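Local structure of Non-ribosomal peptide synthetase (Streptomyces halstedii, 3WV4) at residues Leu249-Ile254 with Cys345-Ile350. The protein belongs to the ANL superfamily of AMP-binding enzymes and is a non-ribosomal peptide synthetase. Numbering follows the deposited sequence.
Sequences LYKVLI and CKRISI
K346 lies along one face of the Y250 ring in the buried interior of an ANL-family AMP-binding fold. Y250 sits on helix 246-258. K346 belongs to the loop that runs into the short strand 349-350. The loop enters that strand through a classic beta bulge, I348 and S349 opposite Y340. From its base outward, K346 first meets the tyrosine with CB, 3.9 Å from Y250 OH. K346 CG is set anti to the backbone N (chi1 178°) and rests 3.6 Å from Y250 CZ. The chain bends once, at chi2, and K346 CD moves on to Y250 CE2 and CD2. K346 CE then lies 3.4 Å from Y250 CG. This makes a CH-pi contact, with K346 CE 22° off the ring normal. The two side chains thus run past each other in opposite directions, and the lysine tip reaches back to the base of the tyrosine. K346 NZ is 3.6 Å from Y250 CB and is hydrogen-bonded to the backbone O of D246, at the start of the same helix. L253 CD1 covers the opposite face of the ring, over its centre. Beside this contact, K251 and R347 approach from opposite directions. Both groups are donors, so the pair is close without being a hydrogen bond. K251 NZ lies at the edge of the R347 guanidinium, 3.1 Å from R347 NH1 and 3.4 Å from R347 NH2.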
ATOM      1  N   LEU A 249       1.595   0.907   2.024  1.00 29.46           N
ATOM      2  CA  LEU A 249       1.776  -0.534   1.970  1.00 32.37           C
ATOM      3  C   LEU A 249       2.436  -1.007   0.664  1.00 29.02           C
ATOM      4  O   LEU A 249       3.284  -1.890   0.669  1.00 27.95           O
ATOM      5  CB  LEU A 249       0.412  -1.231   2.138  1.00 35.35           C
ATOM      6  CG  LEU A 249       0.195  -2.532   2.945  1.00 40.13           C
ATOM      7  CD1 LEU A 249      -0.613  -3.590   2.205  1.00 38.78           C
ATOM      8  CD2 LEU A 249       1.454  -3.123   3.553  1.00 40.38           C
ATOM      9  N   TYR A 250       2.006  -0.421  -0.444  1.00 27.54           N
ATOM     10  CA  TYR A 250       2.489  -0.817  -1.751  1.00 28.70           C
ATOM     11  C   TYR A 250       3.832  -0.240  -2.037  1.00 28.72           C
ATOM     12  O   TYR A 250       4.539  -0.687  -2.955  1.00 27.89           O
ATOM     13  CB  TYR A 250       1.517  -0.447  -2.864  1.00 27.65           C
ATOM     14  CG  TYR A 250       0.441  -1.476  -3.050  1.00 27.37           C
ATOM     15  CD1 TYR A 250       0.471  -2.351  -4.092  1.00 27.41           C
ATOM     16  CD2 TYR A 250      -0.589  -1.566  -2.138  1.00 27.77           C
ATOM     17  CE1 TYR A 250      -0.547  -3.270  -4.265  1.00 29.41           C
ATOM     18  CE2 TYR A 250      -1.606  -2.478  -2.270  1.00 29.46           C
ATOM     19  CZ  TYR A 250      -1.589  -3.344  -3.333  1.00 29.66           C
ATOM     20  OH  TYR A 250      -2.590  -4.266  -3.476  1.00 30.10           O
ATOM     21  N   LYS A 251       4.204   0.759  -1.263  1.00 27.37           N
ATOM     22  CA  LYS A 251       5.568   1.219  -1.355  1.00 26.88           C
ATOM     23  C   LYS A 251       6.463   0.219  -0.641  1.00 26.91           C
ATOM     24  O   LYS A 251       7.560  -0.036  -1.105  1.00 26.11           O
ATOM     25  CB  LYS A 251       5.681   2.726  -0.982  1.00 26.96           C
ATOM     26  CG  LYS A 251       5.037   3.701  -2.081  1.00 25.89           C
ATOM     27  CD  LYS A 251       4.536   3.134  -3.541  1.00 24.40           C
ATOM     28  CE  LYS A 251       2.995   3.117  -3.793  1.00 24.56           C
ATOM     29  NZ  LYS A 251       2.342   3.499  -5.166  1.00 25.35           N
ATOM     30  N   VAL A 252       5.960  -0.443   0.405  1.00 28.63           N
ATOM     31  CA  VAL A 252       6.693  -1.595   1.023  1.00 28.76           C
ATOM     32  C   VAL A 252       6.811  -2.739  -0.003  1.00 29.53           C
ATOM     33  O   VAL A 252       7.877  -3.305  -0.197  1.00 26.54           O
ATOM     34  CB  VAL A 252       5.944  -2.168   2.232  1.00 29.77           C
ATOM     35  CG1 VAL A 252       6.645  -3.412   2.769  1.00 30.87           C
ATOM     36  CG2 VAL A 252       5.783  -1.139   3.321  1.00 30.94           C
ATOM     37  N   LEU A 253       5.702  -3.041  -0.696  1.00 27.84           N
ATOM     38  CA  LEU A 253       5.725  -4.145  -1.670  1.00 27.06           C
ATOM     39  C   LEU A 253       6.583  -3.884  -2.861  1.00 25.42           C
ATOM     40  O   LEU A 253       7.384  -4.756  -3.292  1.00 25.78           O
ATOM     41  CB  LEU A 253       4.326  -4.475  -2.136  1.00 26.86           C
ATOM     42  CG  LEU A 253       3.401  -4.907  -0.992  1.00 28.77           C
ATOM     43  CD1 LEU A 253       1.917  -4.761  -1.388  1.00 31.37           C
ATOM     44  CD2 LEU A 253       3.722  -6.314  -0.643  1.00 29.87           C
ATOM     45  N   ILE A 254       6.448  -2.692  -3.426  1.00 25.77           N
ATOM     46  CA  ILE A 254       7.191  -2.386  -4.623  1.00 25.21           C
ATOM     47  C   ILE A 254       8.702  -2.248  -4.316  1.00 25.84           C
ATOM     48  O   ILE A 254       9.545  -2.687  -5.139  1.00 25.57           O
ATOM     49  CB  ILE A 254       6.638  -1.153  -5.316  1.00 26.36           C
ATOM     50  CG1 ILE A 254       5.259  -1.502  -5.888  1.00 26.80           C
ATOM     51  CG2 ILE A 254       7.604  -0.689  -6.394  1.00 25.88           C
ATOM     52  CD1 ILE A 254       4.388  -0.333  -6.154  1.00 26.94           C
ATOM     53  N   CYS A 345      -9.564  -1.992  -6.146  1.00 29.44           N
ATOM     54  CA  CYS A 345      -8.613  -2.689  -7.044  1.00 27.75           C
ATOM     55  C   CYS A 345      -7.169  -2.144  -6.994  1.00 27.11           C
ATOM     56  O   CYS A 345      -6.393  -2.273  -7.927  1.00 28.83           O
ATOM     57  CB  CYS A 345      -9.160  -2.584  -8.458  1.00 27.94           C
ATOM     58  SG  CYS A 345      -9.181  -0.955  -9.149  1.00 29.64           S
ATOM     59  N   LYS A 346      -6.829  -1.510  -5.889  1.00 27.64           N
ATOM     60  CA  LYS A 346      -5.593  -0.759  -5.664  1.00 25.78           C
ATOM     61  C   LYS A 346      -5.449   0.453  -6.520  1.00 25.32           C
ATOM     62  O   LYS A 346      -5.291   1.561  -5.976  1.00 25.37           O
ATOM     63  CB  LYS A 346      -4.359  -1.636  -5.757  1.00 26.10           C
ATOM     64  CG  LYS A 346      -3.061  -0.900  -5.579  1.00 26.08           C
ATOM     65  CD  LYS A 346      -2.969   0.141  -4.469  1.00 27.62           C
ATOM     66  CE  LYS A 346      -1.584   0.825  -4.494  1.00 26.53           C
ATOM     67  NZ  LYS A 346      -1.293   1.809  -3.391  1.00 28.13           N
ATOM     68  N   ARG A 347      -5.414   0.278  -7.846  1.00 25.30           N
ATOM     69  CA  ARG A 347      -5.170   1.389  -8.733  1.00 23.62           C
ATOM     70  C   ARG A 347      -5.772   1.141 -10.098  1.00 23.55           C
ATOM     71  O   ARG A 347      -5.906  -0.015 -10.548  1.00 26.64           O
ATOM     72  CB  ARG A 347      -3.668   1.732  -8.783  1.00 23.33           C
ATOM     73  CG  ARG A 347      -3.391   3.035  -9.446  1.00 23.42           C
ATOM     74  CD  ARG A 347      -2.032   3.642  -9.135  1.00 23.92           C
ATOM     75  NE  ARG A 347      -1.959   4.048  -7.743  1.00 24.81           N
ATOM     76  CZ  ARG A 347      -0.892   3.880  -6.968  1.00 28.52           C
ATOM     77  NH1 ARG A 347       0.244   3.371  -7.481  1.00 29.25           N
ATOM     78  NH2 ARG A 347      -0.907   4.307  -5.715  1.00 28.35           N
ATOM     79  N   ILE A 348      -6.148   2.206 -10.752  1.00 23.19           N
ATOM     80  CA  ILE A 348      -6.878   2.085 -12.008  1.00 25.60           C
ATOM     81  C   ILE A 348      -6.080   2.531 -13.204  1.00 24.93           C
ATOM     82  O   ILE A 348      -6.079   1.833 -14.247  1.00 27.27           O
ATOM     83  CB  ILE A 348      -8.183   2.898 -11.957  1.00 25.51           C
ATOM     84  CG1 ILE A 348      -9.046   2.147 -10.953  1.00 27.29           C
ATOM     85  CG2 ILE A 348      -8.835   2.968 -13.333  1.00 26.17           C
ATOM     86  CD1 ILE A 348     -10.325   2.766 -10.448  1.00 27.90           C
ATOM     87  N   SER A 349      -5.482   3.704 -13.097  1.00 23.96           N
ATOM     88  CA  SER A 349      -4.782   4.285 -14.213  1.00 23.80           C
ATOM     89  C   SER A 349      -3.568   5.001 -13.711  1.00 24.51           C
ATOM     90  O   SER A 349      -3.532   5.488 -12.537  1.00 25.41           O
ATOM     91  CB  SER A 349      -5.651   5.285 -14.971  1.00 24.92           C
ATOM     92  OG  SER A 349      -5.898   6.459 -14.152  1.00 26.02           O
ATOM     93  N   ILE A 350      -2.562   5.038 -14.576  1.00 24.10           N
ATOM     94  CA  ILE A 350      -1.337   5.798 -14.354  1.00 25.72           C
ATOM     95  C   ILE A 350      -0.929   6.481 -15.651  1.00 25.88           C
ATOM     96  O   ILE A 350      -1.032   5.900 -16.687  1.00 25.19           O
ATOM     97  CB  ILE A 350      -0.160   4.886 -13.882  1.00 24.82           C
ATOM     98  CG1 ILE A 350      -0.498   4.223 -12.580  1.00 24.25           C
ATOM     99  CG2 ILE A 350       1.124   5.706 -13.777  1.00 24.06           C
ATOM    100  CD1 ILE A 350       0.631   3.295 -12.083  1.00 26.91           C
TER